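Local coordinates for protein N-acetylglucosamine-6-phosphate deacetylase (Thermotoga maritima, PDB 1O12) that probably removes the acetyl group from N-acetylglucosamine-6-phosphate, as a metal-dependent hydrolase of the NagA family that binds one divalent metal cation per subunit, at residues V65-D69 against S270-L274; K103-A109 against E154-A159; P129-K133 against T163-I168; A138-H143 against G282-V286; V234-C240 against N260-T266. Residues are numbered along the deposited sequence.

Contact 1: residues V65-D69 against S270-L274; sequences VVGAD and SAAGL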
# COMPACT_ATOMS: atom_id res chain seq x y z
N VAL A 65 15.29 5.31 -28.20
CA VAL A 65 15.38 6.70 -27.78
C VAL A 65 16.02 7.49 -28.93
O VAL A 65 16.86 6.95 -29.65
CB VAL A 65 16.24 6.81 -26.46
CG1 VAL A 65 17.65 6.27 -26.68
CG2 VAL A 65 16.30 8.26 -25.99
N VAL A 66 15.61 8.75 -29.12
CA VAL A 66 16.12 9.65 -30.18
C VAL A 66 16.26 9.01 -31.59
O VAL A 66 17.27 9.20 -32.28
CB VAL A 66 17.49 10.31 -29.77
CG1 VAL A 66 17.27 11.37 -28.70
CG2 VAL A 66 18.45 9.26 -29.24
N GLY A 67 15.25 8.25 -31.98
CA GLY A 67 15.25 7.61 -33.27
C GLY A 67 15.72 6.18 -33.31
O GLY A 67 15.42 5.47 -34.26
N ALA A 68 16.46 5.72 -32.30
CA ALA A 68 16.97 4.34 -32.28
C ALA A 68 16.03 3.37 -31.58
O ALA A 68 15.48 3.69 -30.54
CB ALA A 68 18.33 4.32 -31.61
N ASP A 69 15.84 2.19 -32.16
CA ASP A 69 14.96 1.18 -31.55
C ASP A 69 15.74 -0.10 -31.38
O ASP A 69 16.76 -0.33 -32.02
CB ASP A 69 13.78 0.79 -32.44
CG ASP A 69 13.25 1.91 -33.29
OD1 ASP A 69 12.10 2.34 -33.03
OD2 ASP A 69 13.98 2.35 -34.23
N SER A 270 11.73 5.05 -29.18
CA SER A 270 12.47 5.82 -30.18
C SER A 270 12.06 7.30 -30.25
O SER A 270 12.90 8.17 -30.46
CB SER A 270 12.28 5.19 -31.56
OG SER A 270 10.89 5.11 -31.88
N ALA A 271 10.78 7.58 -30.07
CA ALA A 271 10.27 8.94 -30.13
C ALA A 271 10.86 9.89 -29.08
O ALA A 271 10.85 11.11 -29.27
CB ALA A 271 8.75 8.93 -29.99
N ALA A 272 11.37 9.36 -27.98
CA ALA A 272 11.91 10.21 -26.93
C ALA A 272 12.97 11.14 -27.49
O ALA A 272 13.89 10.71 -28.17
CB ALA A 272 12.49 9.36 -25.82
N GLY A 273 12.82 12.43 -27.20
CA GLY A 273 13.76 13.42 -27.69
C GLY A 273 13.44 13.92 -29.10
O GLY A 273 14.26 14.61 -29.71
N LEU A 274 12.27 13.56 -29.62
CA LEU A 274 11.87 14.00 -30.96
C LEU A 274 10.55 14.78 -30.88
O LEU A 274 9.77 14.58 -29.95
CB LEU A 274 11.70 12.80 -31.88
CG LEU A 274 12.92 11.89 -32.02
CD1 LEU A 274 12.67 10.83 -33.08
CD2 LEU A 274 14.14 12.72 -32.38
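Backbone hydrogen bonds carry most of this meeting of two turns, which joins the loop after strand 262–265 to the hairpin of strands 61–65 and 68–69. The type I' turn V65–A68 presents two amides to the loop S270–L274: V66 N donates to A272 O (2.8 Å, bent to 140° at the hydrogen), and G67 N donates to S270 O (2.8 Å, nearly straight). The second loop makes a type II turn from A271 to L274, closed by L274 N to A271 O at 2.9 Å.

Both turns use glycine where another residue would be strained. G67 has phi 96° and G273 phi 85°, angles at which a CB would press on the preceding carbonyl oxygen; a CB on G273 would in addition collide with V66 CG1, which lies 4.2 Å from G273 CA.

In van der Waals contact, compact S270 sits against the first turn, with V65 N 3.5 Å from S270 CA and A68 O 3.7 Å from S270 CB. V65 CG2 rests 4.0 Å from A272 CB, a small methyl that lets the loops come close, and L274 CD1 lies 3.8 Å from G67 N. V65 and V66 also pack on F81.

At the polar edge, S270 OG gives a weak hydrogen bond to D69 OD1 at 3.2 Å; D69 OD2 is held by N72.

Because the two main bonds use only main-chain atoms, the fit depends on turn shape more than on side-chain identity, with the glycines as the exception.

Contact 2: residues K103-A109 against E154-A159; sequences KEILRKA and EIDSPA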
# COMPACT_ATOMS: atom_id res chain seq x y z
N LYS A 103 15.21 -14.12 -32.34
CA LYS A 103 16.50 -14.75 -32.63
C LYS A 103 17.44 -13.76 -33.28
O LYS A 103 18.63 -13.75 -32.97
CB LYS A 103 16.36 -15.96 -33.55
CG LYS A 103 15.52 -17.13 -32.99
CD LYS A 103 16.15 -18.48 -33.38
CE LYS A 103 16.39 -18.60 -34.90
NZ LYS A 103 17.44 -19.62 -35.31
N GLU A 104 16.91 -12.93 -34.18
CA GLU A 104 17.72 -11.93 -34.87
C GLU A 104 18.17 -10.81 -33.93
O GLU A 104 19.29 -10.31 -34.05
CB GLU A 104 16.94 -11.32 -36.05
CG GLU A 104 17.75 -10.29 -36.88
CD GLU A 104 17.01 -8.95 -37.08
OE1 GLU A 104 17.61 -7.98 -37.61
OE2 GLU A 104 15.82 -8.87 -36.70
N ILE A 105 17.31 -10.40 -33.01
CA ILE A 105 17.70 -9.34 -32.09
C ILE A 105 18.74 -9.87 -31.10
O ILE A 105 19.73 -9.19 -30.80
CB ILE A 105 16.47 -8.76 -31.39
CG1 ILE A 105 15.67 -7.96 -32.42
CG2 ILE A 105 16.91 -7.85 -30.23
CD1 ILE A 105 14.27 -7.69 -32.04
N LEU A 106 18.54 -11.10 -30.61
CA LEU A 106 19.49 -11.69 -29.70
C LEU A 106 20.83 -11.89 -30.43
O LEU A 106 21.91 -11.68 -29.87
CB LEU A 106 18.96 -13.03 -29.17
CG LEU A 106 17.80 -12.90 -28.18
CD1 LEU A 106 17.27 -14.29 -27.81
CD2 LEU A 106 18.26 -12.15 -26.90
N ARG A 107 20.76 -12.26 -31.71
CA ARG A 107 21.96 -12.52 -32.50
C ARG A 107 22.80 -11.27 -32.75
O ARG A 107 24.03 -11.31 -32.64
CB ARG A 107 21.56 -13.18 -33.82
CG ARG A 107 22.71 -13.65 -34.70
CD ARG A 107 22.17 -14.44 -35.91
NE ARG A 107 21.24 -13.64 -36.72
CZ ARG A 107 19.95 -13.94 -36.94
NH1 ARG A 107 19.39 -15.05 -36.41
NH2 ARG A 107 19.21 -13.12 -37.69
N LYS A 108 22.15 -10.17 -33.10
CA LYS A 108 22.87 -8.94 -33.35
C LYS A 108 23.41 -8.29 -32.07
O LYS A 108 24.45 -7.60 -32.09
CB LYS A 108 21.99 -7.96 -34.09
CG LYS A 108 21.68 -8.36 -35.53
CD LYS A 108 20.95 -7.18 -36.20
CE LYS A 108 20.52 -7.49 -37.63
NZ LYS A 108 20.15 -6.22 -38.35
N ALA A 109 22.71 -8.49 -30.96
CA ALA A 109 23.18 -7.92 -29.71
C ALA A 109 24.43 -8.72 -29.30
O ALA A 109 25.43 -8.15 -28.82
CB ALA A 109 22.08 -8.02 -28.63
N GLU A 154 15.42 -21.20 -27.68
CA GLU A 154 16.08 -20.10 -28.37
C GLU A 154 16.40 -18.93 -27.41
O GLU A 154 17.03 -17.96 -27.82
CB GLU A 154 15.19 -19.58 -29.50
CG GLU A 154 14.91 -20.58 -30.59
CD GLU A 154 16.16 -21.05 -31.28
OE1 GLU A 154 16.23 -22.26 -31.56
OE2 GLU A 154 17.07 -20.23 -31.55
N ILE A 155 16.01 -19.03 -26.15
CA ILE A 155 16.25 -17.95 -25.20
C ILE A 155 17.45 -18.22 -24.31
O ILE A 155 17.41 -19.10 -23.45
CB ILE A 155 15.03 -17.71 -24.30
CG1 ILE A 155 13.80 -17.41 -25.16
CG2 ILE A 155 15.30 -16.59 -23.34
CD1 ILE A 155 12.47 -17.28 -24.36
N ASP A 156 18.49 -17.42 -24.50
CA ASP A 156 19.72 -17.57 -23.73
C ASP A 156 20.56 -16.31 -23.97
O ASP A 156 20.11 -15.36 -24.62
CB ASP A 156 20.47 -18.83 -24.22
CG ASP A 156 21.51 -19.34 -23.22
OD1 ASP A 156 21.98 -20.50 -23.40
OD2 ASP A 156 21.86 -18.61 -22.25
N SER A 157 21.79 -16.30 -23.46
CA SER A 157 22.65 -15.14 -23.64
C SER A 157 22.55 -14.80 -25.10
O SER A 157 22.62 -15.68 -25.95
CB SER A 157 24.09 -15.50 -23.25
OG SER A 157 24.82 -14.34 -22.91
N PRO A 158 22.45 -13.50 -25.43
CA PRO A 158 22.45 -12.37 -24.50
C PRO A 158 21.13 -11.90 -23.85
O PRO A 158 21.00 -10.74 -23.47
CB PRO A 158 23.10 -11.26 -25.32
CG PRO A 158 22.54 -11.50 -26.67
CD PRO A 158 22.60 -13.03 -26.82
N ALA A 159 20.15 -12.79 -23.71
CA ALA A 159 18.94 -12.37 -23.01
C ALA A 159 19.39 -12.22 -21.56
O ALA A 159 20.19 -13.02 -21.07
CB ALA A 159 17.86 -13.45 -23.12
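L106 reaches from helix 99–115 over the loop that leads into strand 159–164, and its isobutyl group meets that loop at several points. L106 CD1 lies 3.7 Å from E154 O, while L106 CD2 is 4.0 Å from A159 CB and 4.3 Å from P158 CG. A long, branched, apolar side chain suits the place, because it is long enough to reach the loop and apolar enough for a buried position.

Nearly one turn further along, A109 points toward the loop with A109 CB 4.0 Å from P158 CG. Its small methyl leaves room for the proline ring near the helix, where P158 CG stands 3.3 Å from L106 O. The peptide bond before P158 is cis, which bends the chain sharply just ahead of the strand. A159 N to D156 O, at 2.7 Å, spans the bend; S157 N to D156 OD2, at 2.6 Å, is a local bond beside it.

At the more exposed end, K103 and E154 pair their charges in a long salt bridge, K103 NZ to E154 OE2 at 3.8 Å, although the position of OE2 is less certain. Flexible, charged side chains fit this border, where water can reach them.

The contact lies on the outer layer of the barrel. L106 and A109 also pack on V124 of strand 121–127, A159 touches L126 of the same strand, and A109 further meets F75 of helix 75–83, so the helix is seated against strand 121–127 and the loop entering strand 159–164.

Contact 3: residues P129-K133 against T163-I168; sequences PYISK and TFAPEI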
# COMPACT_ATOMS: atom_id res chain seq x y z
N PRO A 129 6.86 -12.28 -25.50
CA PRO A 129 5.44 -12.40 -25.82
C PRO A 129 4.62 -13.28 -24.87
O PRO A 129 3.44 -13.50 -25.13
CB PRO A 129 5.47 -12.97 -27.23
CG PRO A 129 6.62 -14.01 -27.09
CD PRO A 129 7.67 -13.26 -26.26
N TYR A 130 5.22 -13.79 -23.81
CA TYR A 130 4.49 -14.64 -22.88
C TYR A 130 3.70 -13.85 -21.82
O TYR A 130 3.86 -14.01 -20.60
CB TYR A 130 5.44 -15.63 -22.22
CG TYR A 130 6.39 -16.23 -23.23
CD1 TYR A 130 5.90 -16.97 -24.31
CD2 TYR A 130 7.76 -15.99 -23.14
CE1 TYR A 130 6.76 -17.45 -25.29
CE2 TYR A 130 8.63 -16.47 -24.12
CZ TYR A 130 8.13 -17.19 -25.19
OH TYR A 130 8.99 -17.58 -26.20
N ILE A 131 2.81 -13.00 -22.30
CA ILE A 131 2.03 -12.21 -21.39
C ILE A 131 0.56 -12.44 -21.56
O ILE A 131 0.12 -13.25 -22.39
CB ILE A 131 2.38 -10.70 -21.55
CG1 ILE A 131 2.19 -10.25 -23.00
CG2 ILE A 131 3.81 -10.48 -21.08
CD1 ILE A 131 2.56 -8.77 -23.24
N SER A 132 -0.21 -11.73 -20.75
CA SER A 132 -1.66 -11.80 -20.77
C SER A 132 -2.21 -10.87 -21.86
O SER A 132 -1.79 -9.71 -21.97
CB SER A 132 -2.19 -11.36 -19.41
OG SER A 132 -3.54 -11.00 -19.45
N LYS A 133 -3.12 -11.37 -22.68
CA LYS A 133 -3.71 -10.51 -23.71
C LYS A 133 -4.64 -9.48 -23.04
O LYS A 133 -4.84 -8.38 -23.57
CB LYS A 133 -4.50 -11.34 -24.74
CG LYS A 133 -3.62 -12.22 -25.65
CD LYS A 133 -4.46 -13.31 -26.27
CE LYS A 133 -3.66 -14.19 -27.19
NZ LYS A 133 -4.57 -15.03 -28.02
N THR A 163 10.10 -10.50 -19.13
CA THR A 163 8.85 -10.17 -18.45
C THR A 163 7.70 -11.10 -18.90
O THR A 163 7.33 -11.13 -20.08
CB THR A 163 8.41 -8.72 -18.68
OG1 THR A 163 9.35 -7.84 -18.08
CG2 THR A 163 7.03 -8.47 -18.05
N PHE A 164 7.12 -11.82 -17.93
CA PHE A 164 6.03 -12.77 -18.19
C PHE A 164 4.82 -12.62 -17.25
O PHE A 164 4.90 -11.99 -16.17
CB PHE A 164 6.55 -14.19 -18.07
CG PHE A 164 6.70 -14.64 -16.64
CD1 PHE A 164 5.80 -15.54 -16.09
CD2 PHE A 164 7.71 -14.10 -15.83
CE1 PHE A 164 5.90 -15.91 -14.76
CE2 PHE A 164 7.82 -14.46 -14.48
CZ PHE A 164 6.91 -15.36 -13.95
N ALA A 165 3.70 -13.21 -17.67
CA ALA A 165 2.47 -13.19 -16.87
C ALA A 165 2.31 -14.59 -16.26
O ALA A 165 1.98 -15.53 -16.96
CB ALA A 165 1.28 -12.85 -17.76
N PRO A 166 2.53 -14.75 -14.94
CA PRO A 166 2.43 -16.03 -14.21
C PRO A 166 1.20 -16.93 -14.46
O PRO A 166 1.27 -18.15 -14.27
CB PRO A 166 2.53 -15.62 -12.74
CG PRO A 166 3.33 -14.36 -12.80
CD PRO A 166 2.76 -13.64 -13.99
N GLU A 167 0.08 -16.35 -14.88
CA GLU A 167 -1.12 -17.16 -15.10
C GLU A 167 -1.19 -17.76 -16.51
O GLU A 167 -2.02 -18.65 -16.78
CB GLU A 167 -2.38 -16.32 -14.82
CG GLU A 167 -2.76 -15.37 -15.93
CD GLU A 167 -1.99 -14.05 -15.91
OE1 GLU A 167 -0.92 -13.96 -15.25
OE2 GLU A 167 -2.47 -13.10 -16.58
N ILE A 168 -0.33 -17.30 -17.40
CA ILE A 168 -0.34 -17.79 -18.77
C ILE A 168 -0.02 -19.28 -18.81
O ILE A 168 0.61 -19.83 -17.90
CB ILE A 168 0.63 -16.95 -19.66
CG1 ILE A 168 0.18 -17.01 -21.12
CG2 ILE A 168 2.06 -17.48 -19.56
CD1 ILE A 168 1.00 -16.11 -22.09
O HOH W 1 7.68 -12.93 -22.09
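Beside the iron site of this metallo-dependent hydrolase, the loop after strand 121–127 crosses the end of strand 159–164. Y130, the centre of an inverse gamma turn, directs its carbonyl to the neighbouring strand end: A165 N donates to Y130 O at 3.0 Å, and F164 CA adds a CA-H...O contact to Y130 O at 3.5 Å. Water 1 joins the same chains, accepting from Y130 N at 3.1 Å and donating to T163 O at 2.7 Å.

These are loops at the C-terminal ends of barrel strands, where TIM-barrel enzymes place their active sites. E127, at the end of strand 121–127, binds the iron together with H188 and H209. T163 lies next to E127, its hydroxyl bonded to T208 and H125, and I131 packs close to H188.

A165 points toward the loop, its small CB 3.8 Å from I131 CA and 3.5 Å from S132 N; a larger group would crowd this backbone. The type I turn A165–I168 brings round I168, whose extended side chain lays CD1 3.5 Å from Y130 C and 3.0 Å from I131 O. E167 OE2 comes 3.3 Å from S132 CB, while its carboxylate is held by S189 OG and I190 N.

Contact 4: residues A138-H143 against G282-V286; sequences AHSEKH and GDLVV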
# COMPACT_ATOMS: atom_id res chain seq x y z
N ALA A 138 -0.47 -1.96 -25.54
CA ALA A 138 0.61 -1.58 -26.44
C ALA A 138 1.37 -2.76 -27.05
O ALA A 138 2.22 -2.56 -27.92
CB ALA A 138 1.59 -0.65 -25.72
N HIS A 139 1.09 -3.98 -26.61
CA HIS A 139 1.77 -5.12 -27.22
C HIS A 139 0.85 -5.64 -28.33
O HIS A 139 -0.37 -5.61 -28.21
CB HIS A 139 2.03 -6.23 -26.18
CG HIS A 139 3.29 -6.04 -25.39
ND1 HIS A 139 4.52 -6.48 -25.83
CD2 HIS A 139 3.51 -5.45 -24.19
CE1 HIS A 139 5.45 -6.16 -24.94
NE2 HIS A 139 4.86 -5.54 -23.93
N SER A 140 1.45 -6.10 -29.43
CA SER A 140 0.65 -6.63 -30.54
C SER A 140 0.03 -7.96 -30.11
O SER A 140 0.73 -8.95 -29.85
CB SER A 140 1.53 -6.84 -31.77
OG SER A 140 0.72 -6.87 -32.92
N GLU A 141 -1.30 -7.99 -30.05
CA GLU A 141 -2.01 -9.19 -29.61
C GLU A 141 -1.67 -10.41 -30.45
O GLU A 141 -1.65 -11.54 -29.93
CB GLU A 141 -3.52 -8.96 -29.62
CG GLU A 141 -4.32 -10.05 -28.91
CD GLU A 141 -5.74 -9.62 -28.56
OE1 GLU A 141 -5.92 -8.45 -28.14
OE2 GLU A 141 -6.67 -10.44 -28.68
N LYS A 142 -1.38 -10.19 -31.73
CA LYS A 142 -1.07 -11.32 -32.60
C LYS A 142 0.18 -12.12 -32.21
O LYS A 142 0.21 -13.32 -32.40
CB LYS A 142 -0.98 -10.86 -34.07
CG LYS A 142 -0.03 -9.71 -34.37
CD LYS A 142 0.11 -9.49 -35.88
CE LYS A 142 0.96 -8.26 -36.22
NZ LYS A 142 0.29 -6.95 -35.86
N HIS A 143 1.19 -11.47 -31.65
CA HIS A 143 2.43 -12.16 -31.25
C HIS A 143 2.38 -12.81 -29.86
O HIS A 143 3.14 -13.73 -29.59
CB HIS A 143 3.62 -11.20 -31.34
CG HIS A 143 3.89 -10.68 -32.72
ND1 HIS A 143 4.17 -11.50 -33.79
CD2 HIS A 143 3.99 -9.41 -33.19
CE1 HIS A 143 4.44 -10.76 -34.85
NE2 HIS A 143 4.34 -9.49 -34.52
N GLY A 282 6.86 -1.73 -32.53
CA GLY A 282 6.69 -3.07 -33.06
C GLY A 282 5.80 -2.90 -34.28
O GLY A 282 6.17 -2.20 -35.22
N ASP A 283 4.62 -3.52 -34.28
CA ASP A 283 3.69 -3.39 -35.40
C ASP A 283 2.40 -2.69 -34.95
O ASP A 283 1.31 -3.25 -35.08
CB ASP A 283 3.35 -4.78 -35.98
CG ASP A 283 4.57 -5.51 -36.57
OD1 ASP A 283 5.47 -4.81 -37.10
OD2 ASP A 283 4.61 -6.77 -36.51
N LEU A 284 2.53 -1.47 -34.43
CA LEU A 284 1.39 -0.69 -33.92
C LEU A 284 1.66 0.80 -34.00
O LEU A 284 2.73 1.25 -33.61
CB LEU A 284 1.11 -1.04 -32.45
CG LEU A 284 0.59 -2.44 -32.18
CD1 LEU A 284 0.46 -2.70 -30.67
CD2 LEU A 284 -0.74 -2.60 -32.88
N VAL A 285 0.68 1.57 -34.47
CA VAL A 285 0.85 3.02 -34.58
C VAL A 285 0.68 3.72 -33.22
O VAL A 285 -0.17 3.35 -32.41
CB VAL A 285 -0.14 3.64 -35.62
CG1 VAL A 285 -0.08 5.15 -35.58
CG2 VAL A 285 0.22 3.16 -37.03
N VAL A 286 1.52 4.73 -33.00
CA VAL A 286 1.51 5.47 -31.75
C VAL A 286 1.54 6.96 -32.06
O VAL A 286 2.24 7.41 -32.96
CB VAL A 286 2.77 5.12 -30.90
CG1 VAL A 286 2.62 5.64 -29.51
CG2 VAL A 286 2.97 3.63 -30.87
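L284 and D283 account for most of the surface buried here. L284 points toward segment 138–143 with an extended side chain, so that L284 CD1 sits 3.3 Å from A138 O, 3.8 Å from H139 C and 3.8 Å from S140 N. The methyl thus packs largely against backbone, with S140 CB 4.4 Å from L284 CD1. A leucine serves well in such a place because it is long enough to cross between loops whose nearest CA atoms, those of S140 and D283, are 6.6 Å apart.

Both pieces belong to the rim of the amidohydrolase barrel: one follows strand 121–127, the other leads into strand 285–289 of a small antiparallel sheet. The first is close to the active site. A138 is predicted to bind substrate, and H139, whose CB points away from 282–286, hydrogen-bonds the iron ligand E127 and meets H188 edge-to-face.

D283 adds a weaker polar part. D283 OD2 accepts a weak hydrogen bond from H143 NE2 at 3.4 Å, almost straight and near the plane of the imidazole. K142 NZ is 4.4 Å from D283 OD2, beyond salt-bridge range but of favourable charge, and K142 NZ is itself anchored to S140 OG at 3.0 Å. S140 O also accepts from H143 N at 3.1 Å, which helps curl the loop so that the CA-to-CB bonds of K142 and H143 both point toward 282–286.

Contact 5: residues V234-C240 against N260-T266; sequences VKLELIC and NGIVLVT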
# COMPACT_ATOMS: atom_id res chain seq x y z
N VAL A 234 10.58 -8.21 -3.10
CA VAL A 234 10.14 -8.16 -4.50
C VAL A 234 10.39 -6.71 -4.88
O VAL A 234 9.87 -5.79 -4.22
CB VAL A 234 8.60 -8.39 -4.66
CG1 VAL A 234 8.13 -7.87 -6.01
CG2 VAL A 234 8.28 -9.85 -4.54
N LYS A 235 11.17 -6.47 -5.92
CA LYS A 235 11.42 -5.08 -6.30
C LYS A 235 10.41 -4.64 -7.37
O LYS A 235 9.93 -5.47 -8.14
CB LYS A 235 12.86 -4.91 -6.80
CG LYS A 235 13.92 -5.45 -5.84
CD LYS A 235 15.29 -4.90 -6.22
CE LYS A 235 16.39 -5.45 -5.31
NZ LYS A 235 16.00 -5.36 -3.87
N LEU A 236 10.10 -3.35 -7.42
CA LEU A 236 9.14 -2.86 -8.39
C LEU A 236 9.77 -1.84 -9.30
O LEU A 236 10.43 -0.90 -8.82
CB LEU A 236 7.95 -2.21 -7.70
CG LEU A 236 7.30 -2.90 -6.50
CD1 LEU A 236 6.14 -2.08 -5.97
CD2 LEU A 236 6.83 -4.29 -6.92
N GLU A 237 9.61 -1.98 -10.60
CA GLU A 237 10.18 -0.96 -11.44
C GLU A 237 9.11 0.14 -11.59
O GLU A 237 7.93 -0.15 -11.66
CB GLU A 237 10.72 -1.54 -12.77
CG GLU A 237 9.75 -1.89 -13.84
CD GLU A 237 10.42 -2.49 -15.09
OE1 GLU A 237 9.79 -2.46 -16.15
OE2 GLU A 237 11.57 -3.00 -15.02
N LEU A 238 9.54 1.39 -11.59
CA LEU A 238 8.62 2.51 -11.70
C LEU A 238 9.01 3.51 -12.80
O LEU A 238 10.17 3.90 -12.92
CB LEU A 238 8.59 3.29 -10.38
CG LEU A 238 8.40 2.70 -8.99
CD1 LEU A 238 8.31 3.90 -8.02
CD2 LEU A 238 7.13 1.84 -8.90
N ILE A 239 8.05 3.93 -13.61
CA ILE A 239 8.33 4.92 -14.65
C ILE A 239 7.99 6.29 -14.06
O ILE A 239 6.81 6.62 -13.97
CB ILE A 239 7.48 4.67 -15.91
CG1 ILE A 239 7.83 3.31 -16.51
CG2 ILE A 239 7.70 5.80 -16.93
CD1 ILE A 239 6.77 2.78 -17.47
N CYS A 240 8.99 7.09 -13.68
CA CYS A 240 8.70 8.38 -13.07
C CYS A 240 8.53 9.58 -13.97
O CYS A 240 9.24 10.57 -13.83
CB CYS A 240 9.75 8.72 -12.04
SG CYS A 240 9.64 7.60 -10.71
N ASN A 260 15.04 0.67 -1.10
CA ASN A 260 15.47 -0.71 -1.30
C ASN A 260 14.58 -1.56 -2.22
O ASN A 260 15.04 -2.56 -2.76
CB ASN A 260 15.58 -1.42 0.06
CG ASN A 260 16.12 -0.49 1.17
OD1 ASN A 260 15.66 0.68 1.36
ND2 ASN A 260 17.10 -1.01 1.93
N GLY A 261 13.32 -1.18 -2.40
CA GLY A 261 12.44 -1.99 -3.22
C GLY A 261 11.95 -1.38 -4.52
O GLY A 261 10.95 -1.82 -5.07
N ILE A 262 12.65 -0.36 -5.02
CA ILE A 262 12.27 0.32 -6.26
C ILE A 262 13.39 0.37 -7.29
O ILE A 262 14.54 0.68 -6.99
CB ILE A 262 11.79 1.73 -5.95
CG1 ILE A 262 10.39 1.68 -5.35
CG2 ILE A 262 11.84 2.59 -7.19
CD1 ILE A 262 10.06 2.94 -4.54
N VAL A 263 13.04 0.07 -8.53
CA VAL A 263 14.02 0.10 -9.59
C VAL A 263 13.62 1.15 -10.61
O VAL A 263 12.57 1.03 -11.24
CB VAL A 263 14.11 -1.27 -10.26
CG1 VAL A 263 14.65 -1.15 -11.69
CG2 VAL A 263 15.02 -2.14 -9.46
N LEU A 264 14.43 2.19 -10.76
CA LEU A 264 14.06 3.22 -11.74
C LEU A 264 14.19 2.63 -13.13
O LEU A 264 15.08 1.82 -13.40
CB LEU A 264 14.92 4.47 -11.57
CG LEU A 264 14.18 5.69 -11.01
CD1 LEU A 264 13.10 5.26 -10.06
CD2 LEU A 264 15.15 6.64 -10.33
N VAL A 265 13.32 3.05 -14.03
CA VAL A 265 13.32 2.52 -15.39
C VAL A 265 12.83 3.65 -16.31
O VAL A 265 12.15 4.59 -15.87
CB VAL A 265 12.35 1.28 -15.40
CG1 VAL A 265 11.38 1.37 -16.51
CG2 VAL A 265 13.15 -0.02 -15.44
N THR A 266 13.13 3.57 -17.59
CA THR A 266 12.70 4.60 -18.50
C THR A 266 11.50 4.19 -19.36
O THR A 266 10.55 4.96 -19.50
CB THR A 266 13.93 5.03 -19.37
OG1 THR A 266 13.98 6.46 -19.46
CG2 THR A 266 13.89 4.41 -20.74
O HOH W 2 11.53 6.13 -13.58
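Two parallel strands, 235–239 and 262–265, lie side by side with their axes 4.5 Å apart at the closest and inclined by 31°, so paired side chains stand abreast on each face and the pair twists along its length. On the face of L236, I262, L238 and L264, the tip of L238 leans back on its neighbour, L238 CD1 against I262 CG2 at 3.9 Å. V253 of helix 247–257 packs over L236, L238 and I262, and branched aliphatics suit this layer because they fill the space between sheet and helix. Just past the strand end, C240 SG lies 4.2 Å from L264 CD1, and F314 fills in against I262, L264 and C240.

The other face carries E237, V263, I239 and V265. The extended E237 side chain runs beside both valines, E237 CB 4.1 Å from V263 CG1 and E237 OE2 3.4 Å from V265 CG2; its carboxylate is satisfied by R206 and H61. I239 CG1 abuts V265 CG1 at 4.0 Å.

L236 N donates to G261 O at 2.9 Å. V263 N to L236 O (2.8 Å) and L238 N to V263 O (3.1 Å) follow, but V265 N to L238 O is weak at 3.4 Å. In this widening gap sits water 2, bonded to L238 O, C240 N and V265 O.

With helix 247–257 between them, the strands form a beta-alpha-beta crossover, the repeating unit of the TIM barrel; I239, near the C-terminal end of strand 235–239, adjoins H244, predicted to bind substrate, and D267, the predicted proton donor/acceptor.

How the contacts relate
Contact 5 is the core of the set, its centre about 8 Å from the centre of the chain, and pairs barrel strands through aliphatic side chains and backbone bonds that loosen toward the C-terminal end. The centres of the others lie about 17 to 21 Å away and join mainly loops, strand ends and one helix. Of these, contact 3 is buried, whereas contacts 1, 2 and 4 mix buried residues with a polar edge: a serine–aspartate pair, a long salt bridge and a weak histidine–aspartate bond. Contacts 3 and 4 share the loop between strand 121–127 and helix 149–152, and I131 CD1 touches H139 CG at 3.5 Å beside the iron site. Contacts 2 and 3 take opposite ends of strand 159–164.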